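Local atomic coordinates of Uly1 (Catenovulum maritimum, PDB entry 7DRQ), a protein that probably cleaves the green-algal polysaccharide ulvan by a lyase reaction, as a calcium-binding beta-propeller enzyme of polysaccharide lyase family 24. Residues Gly454-Leu460 against Tyr473-Leu479; Pro48-Lys54 against Lys446-His450; Glu415-Val421 against Arg433-Val439. One frame throughout, in Å; residues are numbered along the deposited sequence.

Interaction 1 of 3, residues Gly454-Leu460 against Tyr473-Leu479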
loop_
_atom_site.group_PDB
_atom_site.type_symbol
_atom_site.label_atom_id
_atom_site.label_comp_id
_atom_site.label_asym_id
_atom_site.label_seq_id
_atom_site.Cartn_x
_atom_site.Cartn_y
_atom_site.Cartn_z
ATOM N N GLY A 454 17.871 6.131 7.107
ATOM C CA GLY A 454 18.908 5.119 7.130
ATOM C C GLY A 454 18.620 3.893 7.965
ATOM O O GLY A 454 19.530 3.087 8.179
ATOM N N LYS A 455 17.390 3.716 8.444
ATOM C CA LYS A 455 17.041 2.534 9.224
ATOM C C LYS A 455 15.837 1.830 8.616
ATOM O O LYS A 455 14.980 2.452 7.976
ATOM C CB LYS A 455 16.754 2.887 10.689
ATOM C CG LYS A 455 17.958 3.551 11.387
ATOM C CD LYS A 455 17.746 3.682 12.878
ATOM C CE LYS A 455 18.967 4.304 13.542
ATOM N NZ LYS A 455 18.839 4.267 15.023
ATOM N N LEU A 456 15.799 0.517 8.833
ATOM C CA LEU A 456 14.718 -0.359 8.398
ATOM C C LEU A 456 13.796 -0.608 9.590
ATOM O O LEU A 456 14.244 -1.096 10.634
ATOM C CB LEU A 456 15.278 -1.680 7.855
ATOM C CG LEU A 456 14.420 -2.959 7.913
ATOM C CD1 LEU A 456 13.169 -2.792 7.076
ATOM C CD2 LEU A 456 15.197 -4.206 7.446
ATOM N N TYR A 457 12.534 -0.227 9.446
ATOM C CA TYR A 457 11.493 -0.485 10.432
ATOM C C TYR A 457 10.672 -1.639 9.890
ATOM O O TYR A 457 9.961 -1.487 8.891
ATOM C CB TYR A 457 10.642 0.769 10.667
ATOM C CG TYR A 457 11.447 1.872 11.317
ATOM C CD1 TYR A 457 12.336 2.646 10.570
ATOM C CD2 TYR A 457 11.361 2.108 12.691
ATOM C CE1 TYR A 457 13.098 3.638 11.166
ATOM C CE2 TYR A 457 12.133 3.096 13.302
ATOM C CZ TYR A 457 12.995 3.858 12.532
ATOM O OH TYR A 457 13.758 4.842 13.127
ATOM N N TYR A 458 10.818 -2.812 10.507
ATOM C CA TYR A 458 10.197 -4.038 10.009
ATOM C C TYR A 458 9.049 -4.387 10.941
ATOM O O TYR A 458 9.271 -4.704 12.111
ATOM C CB TYR A 458 11.222 -5.174 9.943
ATOM C CG TYR A 458 10.986 -6.183 8.846
ATOM C CD1 TYR A 458 9.851 -6.135 8.047
ATOM C CD2 TYR A 458 11.914 -7.207 8.619
ATOM C CE1 TYR A 458 9.656 -7.062 7.038
ATOM C CE2 TYR A 458 11.726 -8.133 7.623
ATOM C CZ TYR A 458 10.601 -8.070 6.840
ATOM O OH TYR A 458 10.446 -9.012 5.848
ATOM N N TYR A 459 7.843 -4.347 10.406
ATOM C CA TYR A 459 6.609 -4.551 11.164
ATOM C C TYR A 459 6.155 -5.967 10.834
ATOM O O TYR A 459 5.801 -6.256 9.687
ATOM C CB TYR A 459 5.603 -3.473 10.754
ATOM C CG TYR A 459 4.296 -3.382 11.513
ATOM C CD1 TYR A 459 4.053 -4.119 12.665
ATOM C CD2 TYR A 459 3.289 -2.539 11.049
ATOM C CE1 TYR A 459 2.832 -4.013 13.345
ATOM C CE2 TYR A 459 2.085 -2.425 11.709
ATOM C CZ TYR A 459 1.849 -3.164 12.848
ATOM O OH TYR A 459 0.623 -3.016 13.467
ATOM N N LEU A 460 6.180 -6.849 11.824
ATOM C CA LEU A 460 6.238 -8.283 11.570
ATOM C C LEU A 460 5.138 -9.048 12.295
ATOM O O LEU A 460 4.830 -8.749 13.447
ATOM C CB LEU A 460 7.598 -8.828 12.021
ATOM C CG LEU A 460 8.798 -8.352 11.208
ATOM C CD1 LEU A 460 10.068 -8.390 12.052
ATOM C CD2 LEU A 460 8.964 -9.202 9.942
ATOM N N TYR A 473 5.395 -7.715 16.004
ATOM C CA TYR A 473 6.605 -7.110 16.519
ATOM C C TYR A 473 7.030 -5.984 15.597
ATOM O O TYR A 473 6.709 -5.974 14.408
ATOM C CB TYR A 473 7.753 -8.120 16.604
ATOM C CG TYR A 473 7.652 -9.002 17.816
ATOM C CD1 TYR A 473 6.890 -10.154 17.791
ATOM C CD2 TYR A 473 8.299 -8.660 18.994
ATOM C CE1 TYR A 473 6.782 -10.962 18.913
ATOM C CE2 TYR A 473 8.197 -9.457 20.116
ATOM C CZ TYR A 473 7.438 -10.601 20.069
ATOM O OH TYR A 473 7.338 -11.399 21.193
ATOM N N LEU A 474 7.793 -5.058 16.163
ATOM C CA LEU A 474 8.534 -4.065 15.405
ATOM C C LEU A 474 10.022 -4.316 15.586
ATOM O O LEU A 474 10.505 -4.401 16.723
ATOM C CB LEU A 474 8.199 -2.649 15.874
ATOM C CG LEU A 474 9.162 -1.551 15.392
ATOM C CD1 LEU A 474 9.101 -1.400 13.867
ATOM C CD2 LEU A 474 8.857 -0.204 16.080
ATOM N N GLN A 475 10.753 -4.415 14.478
ATOM C CA GLN A 475 12.209 -4.447 14.527
ATOM C C GLN A 475 12.776 -3.175 13.912
ATOM O O GLN A 475 12.263 -2.678 12.903
ATOM C CB GLN A 475 12.781 -5.672 13.810
ATOM C CG GLN A 475 12.525 -6.984 14.551
ATOM C CD GLN A 475 13.300 -8.144 13.969
ATOM O OE1 GLN A 475 13.958 -8.015 12.932
ATOM N NE2 GLN A 475 13.220 -9.297 14.631
ATOM N N ILE A 476 13.814 -2.634 14.541
ATOM C CA ILE A 476 14.506 -1.450 14.036
ATOM C C ILE A 476 15.929 -1.885 13.714
ATOM O O ILE A 476 16.690 -2.285 14.608
ATOM C CB ILE A 476 14.468 -0.281 15.024
ATOM C CG1 ILE A 476 13.017 0.039 15.397
ATOM C CG2 ILE A 476 15.114 0.962 14.414
ATOM C CD1 ILE A 476 12.885 1.087 16.503
ATOM N N ILE A 477 16.271 -1.843 12.431
ATOM C CA ILE A 477 17.518 -2.389 11.921
ATOM C C ILE A 477 18.279 -1.247 11.265
ATOM O O ILE A 477 17.753 -0.571 10.372
ATOM C CB ILE A 477 17.271 -3.545 10.938
ATOM C CG1 ILE A 477 16.659 -4.761 11.659
ATOM C CG2 ILE A 477 18.563 -3.942 10.252
ATOM C CD1 ILE A 477 16.018 -5.791 10.698
ATOM N N ASN A 478 19.499 -1.012 11.733
ATOM C CA ASN A 478 20.334 0.056 11.202
ATOM C C ASN A 478 20.961 -0.398 9.892
ATOM O O ASN A 478 21.684 -1.399 9.858
ATOM C CB ASN A 478 21.415 0.426 12.221
ATOM C CG ASN A 478 22.052 1.758 11.928
ATOM O OD1 ASN A 478 22.378 2.061 10.783
ATOM N ND2 ASN A 478 22.231 2.572 12.964
ATOM N N LEU A 479 20.691 0.335 8.810
ATOM C CA LEU A 479 21.251 -0.048 7.521
ATOM C C LEU A 479 22.701 0.382 7.349
ATOM O O LEU A 479 23.297 0.075 6.310
ATOM C CB LEU A 479 20.395 0.517 6.384
ATOM C CG LEU A 479 18.982 -0.058 6.391
ATOM C CD1 LEU A 479 18.089 0.618 5.345
ATOM C CD2 LEU A 479 19.043 -1.547 6.146
HETATM O O HOH W 1 22.136 4.074 8.586
#
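Closing a beta-propeller by joining both chain ends in one blade is a familiar solution, and this antiparallel hairpin is the middle of such a blade: strand 444-452 lies on its inner side, and the N-terminal strand 3-15 completes it beyond 469-478. Starting at G454, whose positive phi suits glycine, the carbonyl O accepts the N of L479 at 3.1 Å, while a water spans G454 O and N478 OD1. K455 runs alongside N478; its amine forms a salt bridge with E5, and N478 ND2 hydrogen-bonds to the same carboxylate. L456 forms the first hydrogen-bonded pair, with its N 2.7 Å from I477 O, and its CD2 meets I477 CD1 at 3.7 Å. Y457 faces the other way, a non-hydrogen-bonded partner of I476, whose CG2 forms a CH-pi contact over the tyrosine ring. Y458 pairs with Q475 and, like L456 and L460, packs on strand 408-415 of the preceding blade. Y459 instead joins Y457 against strand 59-65 of the first blade, its OH bonded to T63. Each face of the hairpin thus serves a different neighbouring blade. L460 completes the register opposite Y473: L460 N to Y473 O and Y473 N to L460 O both measure 2.8 Å.

Interaction 2 of 3, residues Pro48-Lys54 against Lys446-His450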
loop_
_atom_site.group_PDB
_atom_site.type_symbol
_atom_site.label_atom_id
_atom_site.label_comp_id
_atom_site.label_asym_id
_atom_site.label_seq_id
_atom_site.Cartn_x
_atom_site.Cartn_y
_atom_site.Cartn_z
ATOM N N PRO A 48 0.422 -7.252 9.980
ATOM C CA PRO A 48 0.628 -5.933 9.385
ATOM C C PRO A 48 0.390 -5.984 7.883
ATOM O O PRO A 48 0.834 -6.912 7.214
ATOM C CB PRO A 48 2.090 -5.624 9.715
ATOM C CG PRO A 48 2.741 -6.953 9.753
ATOM C CD PRO A 48 1.697 -7.962 10.180
ATOM N N HIS A 49 -0.311 -4.985 7.361
ATOM C CA HIS A 49 -0.680 -4.982 5.957
ATOM C C HIS A 49 -1.071 -3.568 5.556
ATOM O O HIS A 49 -1.685 -2.846 6.344
ATOM C CB HIS A 49 -1.841 -5.947 5.699
ATOM C CG HIS A 49 -1.985 -6.353 4.267
ATOM N ND1 HIS A 49 -0.939 -6.865 3.533
ATOM C CD2 HIS A 49 -3.064 -6.362 3.447
ATOM C CE1 HIS A 49 -1.362 -7.158 2.313
ATOM N NE2 HIS A 49 -2.650 -6.868 2.239
ATOM N N GLY A 50 -0.727 -3.196 4.323
ATOM C CA GLY A 50 -1.035 -1.864 3.823
ATOM C C GLY A 50 -0.020 -0.839 4.300
ATOM O O GLY A 50 1.076 -1.166 4.766
ATOM N N ASP A 51 -0.407 0.435 4.180
ATOM C CA ASP A 51 0.466 1.557 4.525
ATOM C C ASP A 51 0.399 1.819 6.034
ATOM O O ASP A 51 -0.033 2.870 6.514
ATOM C CB ASP A 51 0.066 2.784 3.715
ATOM C CG ASP A 51 1.084 3.882 3.791
ATOM O OD1 ASP A 51 2.289 3.573 3.960
ATOM O OD2 ASP A 51 0.680 5.058 3.695
ATOM N N ALA A 52 0.838 0.817 6.784
ATOM C CA ALA A 52 0.469 0.693 8.186
ATOM C C ALA A 52 1.555 1.124 9.157
ATOM O O ALA A 52 1.367 0.974 10.369
ATOM C CB ALA A 52 0.066 -0.759 8.492
ATOM N N ILE A 53 2.688 1.631 8.684
ATOM C CA ILE A 53 3.737 2.053 9.604
ATOM C C ILE A 53 4.416 3.309 9.075
ATOM O O ILE A 53 4.771 3.382 7.895
ATOM C CB ILE A 53 4.757 0.922 9.856
ATOM C CG1 ILE A 53 5.974 1.460 10.605
ATOM C CG2 ILE A 53 5.163 0.218 8.565
ATOM C CD1 ILE A 53 6.771 0.363 11.290
ATOM N N LYS A 54 4.594 4.302 9.949
ATOM C CA LYS A 54 5.308 5.524 9.603
ATOM C C LYS A 54 6.197 5.922 10.769
ATOM O O LYS A 54 5.920 5.582 11.924
ATOM C CB LYS A 54 4.361 6.692 9.286
ATOM C CG LYS A 54 3.525 6.509 8.033
ATOM C CD LYS A 54 4.416 6.441 6.805
ATOM C CE LYS A 54 3.668 5.773 5.658
ATOM N NZ LYS A 54 2.424 6.566 5.301
ATOM N N LYS A 446 5.020 -12.846 8.065
ATOM C CA LYS A 446 4.709 -11.732 7.176
ATOM C C LYS A 446 5.363 -10.488 7.749
ATOM O O LYS A 446 5.432 -10.327 8.963
ATOM C CB LYS A 446 3.190 -11.543 7.061
ATOM C CG LYS A 446 2.737 -10.486 6.064
ATOM C CD LYS A 446 1.224 -10.254 6.190
ATOM C CE LYS A 446 0.652 -9.560 4.954
ATOM N NZ LYS A 446 1.225 -8.195 4.742
ATOM N N GLY A 447 5.822 -9.600 6.883
ATOM C CA GLY A 447 6.328 -8.325 7.367
ATOM C C GLY A 447 6.081 -7.238 6.352
ATOM O O GLY A 447 5.989 -7.505 5.149
ATOM N N ILE A 448 5.937 -6.005 6.841
ATOM C CA ILE A 448 5.959 -4.842 5.961
ATOM C C ILE A 448 7.112 -3.935 6.363
ATOM O O ILE A 448 7.456 -3.795 7.542
ATOM C CB ILE A 448 4.629 -4.054 5.934
ATOM C CG1 ILE A 448 4.281 -3.501 7.304
ATOM C CG2 ILE A 448 3.492 -4.909 5.352
ATOM C CD1 ILE A 448 2.977 -2.672 7.292
ATOM N N VAL A 449 7.702 -3.304 5.349
ATOM C CA VAL A 449 8.954 -2.565 5.465
ATOM C C VAL A 449 8.670 -1.072 5.376
ATOM O O VAL A 449 7.890 -0.633 4.521
ATOM C CB VAL A 449 9.913 -2.996 4.339
ATOM C CG1 VAL A 449 11.096 -2.040 4.240
ATOM C CG2 VAL A 449 10.354 -4.438 4.541
ATOM N N HIS A 450 9.320 -0.290 6.243
ATOM C CA HIS A 450 9.373 1.163 6.121
ATOM C C HIS A 450 10.814 1.604 6.324
ATOM O O HIS A 450 11.402 1.322 7.369
ATOM C CB HIS A 450 8.453 1.838 7.143
ATOM C CG HIS A 450 8.448 3.335 7.054
ATOM N ND1 HIS A 450 7.787 4.012 6.054
ATOM C CD2 HIS A 450 9.011 4.280 7.842
ATOM C CE1 HIS A 450 7.953 5.312 6.219
ATOM N NE2 HIS A 450 8.685 5.504 7.301
#
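Neighbouring blades of a propeller need not share backbone hydrogen bonds; they can lock by shape, as here, where the loop leading into the first blade's strand 53-56 meets strand 444-452 of the closing blade. The main bump is I448, which gives up more surface than any other residue in the contact. Its CD1 enters a hollow curved around it by the loop, lying 3.5 Å from G50 O, 3.7 Å from A52 CB and 3.8 Å from I53 CG2, and its CG1 rests 3.9 Å from P48 CB. The cis peptide before P48 belongs to the bend that forms one end of this hollow. At the other end the roles change: the flat H450 ring offers a face to the backbone of the first blade, with K54 CA in a CH-pi contact 4.2 Å from the ring centroid. I53 CG2 touches H450 CB at 3.9 Å, so I53 fits between I448 and H450. Beyond I448 the long K446 side chain wraps the rim of the loop, and its NZ donates to P48 O and to H49 ND1, both at 2.8 Å. Accepting from a lysine amine, H49 ND1 carries no proton here, so H49 is not doubly protonated.

Interaction 3 of 3, residues Glu415-Val421 against Arg433-Val439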
loop_
_atom_site.group_PDB
_atom_site.type_symbol
_atom_site.label_atom_id
_atom_site.label_comp_id
_atom_site.label_asym_id
_atom_site.label_seq_id
_atom_site.Cartn_x
_atom_site.Cartn_y
_atom_site.Cartn_z
ATOM N N GLU A 415 13.448 -15.390 5.318
ATOM C CA GLU A 415 13.953 -16.671 4.848
ATOM C C GLU A 415 13.932 -17.622 6.032
ATOM O O GLU A 415 14.562 -17.345 7.057
ATOM C CB GLU A 415 15.364 -16.535 4.277
ATOM C CG GLU A 415 15.897 -17.798 3.626
ATOM C CD GLU A 415 17.143 -17.525 2.813
ATOM O OE1 GLU A 415 17.014 -17.057 1.659
ATOM O OE2 GLU A 415 18.250 -17.755 3.339
ATOM N N GLN A 416 13.179 -18.714 5.899
ATOM C CA GLN A 416 12.904 -19.616 7.015
ATOM C C GLN A 416 12.350 -18.866 8.205
ATOM O O GLN A 416 12.649 -19.195 9.361
ATOM C CB GLN A 416 14.159 -20.406 7.402
ATOM C CG GLN A 416 14.665 -21.360 6.321
ATOM C CD GLN A 416 16.018 -21.971 6.655
ATOM O OE1 GLN A 416 16.385 -23.013 6.115
ATOM N NE2 GLN A 416 16.767 -21.317 7.544
ATOM N N GLY A 417 11.567 -17.812 7.952
ATOM C CA GLY A 417 10.967 -17.009 8.992
ATOM C C GLY A 417 11.832 -15.898 9.539
ATOM O O GLY A 417 11.342 -15.098 10.345
ATOM N N ARG A 418 13.099 -15.806 9.129
ATOM C CA ARG A 418 14.034 -14.867 9.710
ATOM C C ARG A 418 14.337 -13.740 8.733
ATOM O O ARG A 418 14.527 -13.989 7.536
ATOM C CB ARG A 418 15.335 -15.579 10.100
ATOM C CG ARG A 418 15.055 -16.872 10.882
ATOM C CD ARG A 418 16.183 -17.220 11.814
ATOM N NE ARG A 418 17.446 -17.453 11.117
ATOM C CZ ARG A 418 17.821 -18.617 10.597
ATOM N NH1 ARG A 418 17.021 -19.674 10.663
ATOM N NH2 ARG A 418 19.000 -18.723 10.003
ATOM N N PRO A 419 14.361 -12.499 9.209
ATOM C CA PRO A 419 14.606 -11.370 8.301
ATOM C C PRO A 419 15.995 -11.432 7.676
ATOM O O PRO A 419 16.986 -11.752 8.337
ATOM C CB PRO A 419 14.452 -10.148 9.214
ATOM C CG PRO A 419 13.518 -10.605 10.282
ATOM C CD PRO A 419 13.900 -12.053 10.535
ATOM N N PHE A 420 16.060 -11.120 6.383
ATOM C CA PHE A 420 17.329 -10.945 5.701
ATOM C C PHE A 420 17.278 -9.642 4.919
ATOM O O PHE A 420 16.202 -9.158 4.569
ATOM C CB PHE A 420 17.648 -12.100 4.745
ATOM C CG PHE A 420 16.742 -12.177 3.548
ATOM C CD1 PHE A 420 17.042 -11.479 2.379
ATOM C CD2 PHE A 420 15.596 -12.956 3.577
ATOM C CE1 PHE A 420 16.210 -11.553 1.280
ATOM C CE2 PHE A 420 14.759 -13.034 2.471
ATOM C CZ PHE A 420 15.068 -12.333 1.324
ATOM N N VAL A 421 18.463 -9.107 4.630
ATOM C CA VAL A 421 18.627 -7.942 3.763
ATOM C C VAL A 421 19.670 -8.274 2.709
ATOM O O VAL A 421 20.785 -8.690 3.042
ATOM C CB VAL A 421 19.058 -6.688 4.539
ATOM C CG1 VAL A 421 19.236 -5.512 3.567
ATOM C CG2 VAL A 421 18.059 -6.349 5.645
ATOM N N ARG A 433 24.078 -10.744 0.230
ATOM C CA ARG A 433 23.391 -10.762 1.511
ATOM C C ARG A 433 24.236 -10.054 2.566
ATOM O O ARG A 433 25.402 -10.397 2.783
ATOM C CB ARG A 433 23.073 -12.182 1.970
ATOM C CG ARG A 433 22.201 -12.146 3.219
ATOM C CD ARG A 433 21.428 -13.416 3.437
ATOM N NE ARG A 433 20.409 -13.628 2.421
ATOM C CZ ARG A 433 19.518 -14.609 2.477
ATOM N NH1 ARG A 433 19.531 -15.453 3.503
ATOM N NH2 ARG A 433 18.621 -14.753 1.518
ATOM N N VAL A 434 23.641 -9.066 3.228
ATOM C CA VAL A 434 24.347 -8.240 4.197
ATOM C C VAL A 434 23.718 -8.291 5.578
ATOM O O VAL A 434 24.254 -7.685 6.515
ATOM C CB VAL A 434 24.452 -6.782 3.702
ATOM C CG1 VAL A 434 25.446 -6.682 2.543
ATOM C CG2 VAL A 434 23.099 -6.301 3.227
ATOM N N TYR A 435 22.595 -8.988 5.735
ATOM C CA TYR A 435 21.997 -9.206 7.045
ATOM C C TYR A 435 21.172 -10.479 6.999
ATOM O O TYR A 435 20.435 -10.714 6.039
ATOM C CB TYR A 435 21.113 -8.028 7.472
ATOM C CG TYR A 435 20.438 -8.246 8.806
ATOM C CD1 TYR A 435 21.095 -7.934 9.990
ATOM C CD2 TYR A 435 19.152 -8.770 8.882
ATOM C CE1 TYR A 435 20.488 -8.125 11.215
ATOM C CE2 TYR A 435 18.532 -8.975 10.110
ATOM C CZ TYR A 435 19.214 -8.645 11.274
ATOM O OH TYR A 435 18.628 -8.840 12.505
ATOM N N TYR A 436 21.303 -11.302 8.038
ATOM C CA TYR A 436 20.420 -12.450 8.201
ATOM C C TYR A 436 20.348 -12.751 9.686
ATOM O O TYR A 436 21.382 -13.027 10.307
ATOM C CB TYR A 436 20.920 -13.666 7.413
ATOM C CG TYR A 436 19.929 -14.817 7.349
ATOM C CD1 TYR A 436 18.555 -14.588 7.342
ATOM C CD2 TYR A 436 20.371 -16.137 7.290
ATOM C CE1 TYR A 436 17.649 -15.641 7.284
ATOM C CE2 TYR A 436 19.474 -17.196 7.229
ATOM C CZ TYR A 436 18.115 -16.944 7.228
ATOM O OH TYR A 436 17.236 -18.007 7.173
ATOM N N ALA A 437 19.144 -12.661 10.251
ATOM C CA ALA A 437 18.972 -12.917 11.672
ATOM C C ALA A 437 19.444 -14.335 11.987
ATOM O O ALA A 437 19.282 -15.243 11.169
ATOM C CB ALA A 437 17.510 -12.748 12.080
ATOM N N PRO A 438 20.020 -14.549 13.166
ATOM C CA PRO A 438 20.685 -15.821 13.457
ATOM C C PRO A 438 19.727 -16.930 13.848
ATOM O O PRO A 438 18.592 -16.707 14.272
ATOM C CB PRO A 438 21.597 -15.466 14.637
ATOM C CG PRO A 438 20.835 -14.399 15.358
ATOM C CD PRO A 438 20.188 -13.570 14.257
ATOM N N VAL A 439 20.230 -18.145 13.764
ATOM C CA VAL A 439 19.501 -19.313 14.181
ATOM C C VAL A 439 19.144 -19.078 15.650
ATOM O O VAL A 439 19.910 -18.513 16.363
ATOM C CB VAL A 439 20.408 -20.541 14.048
ATOM C CG1 VAL A 439 19.874 -21.706 14.814
ATOM C CG2 VAL A 439 20.690 -20.858 12.597
HETATM O O HOH W 2 18.252 -19.967 5.185
#
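Two arginines lie flat on aromatic rings in this contact, one from each strand of an outer hairpin of the propeller blade that precedes the closing one. The R433 guanidinium stacks on F420, centres 4.3 Å apart and planes at 15°, and that of R418 covers Y436, centres 4.5 Å apart and planes at 28°. Each arginine is also held through its edge. R433 forms a two-pronged salt bridge with E415, NH1 to OE2 at 2.6 Å and NH2 to OE1 at 2.8 Å, and its NE meets E422; R418 NE donates to A437 O at 2.9 Å. Beneath these charged layers the antiparallel pairing is interrupted by a classic beta bulge: V434 and Y435 both face V421, whose O accepts V434 N at 2.9 Å and Y435 N at 3.3 Å. On the face away from the arginines, V421 CB packs on Y435 CB at 3.8 Å, while P419 extends the apolar surface toward the closing blade, reaching Y458 and Q475. Strand 418-421 enters through a type I' turn, E415 to R418, in which G417 has backbone angles that call for glycine. Y436 spans the strands to clasp that turn, its OH donating to E415 O at 2.8 Å.

Overall arrangement
Taken together, the three contacts trace how a propeller is closed. Interactions 1 and 2, with centres 11 Å apart, both reach one sheet, where strands 444-452 and 455-462 adjoin: I448 N lies 2.9 Å from Y459 O and H450 O 2.8 Å from Y457 N, both probable hydrogen bonds. Interaction 3 belongs to the preceding blade and meets interaction 1, centres 13 Å apart, by packing alone, as at Y458 CE2 and P419 CB (3.7 Å). Interactions 2 and 3 do not touch, their nearest atoms being about 7 Å apart. The closing blade is thus flanked by the first blade and the preceding one. All three lie away from the calcium sites that include D173 and D285.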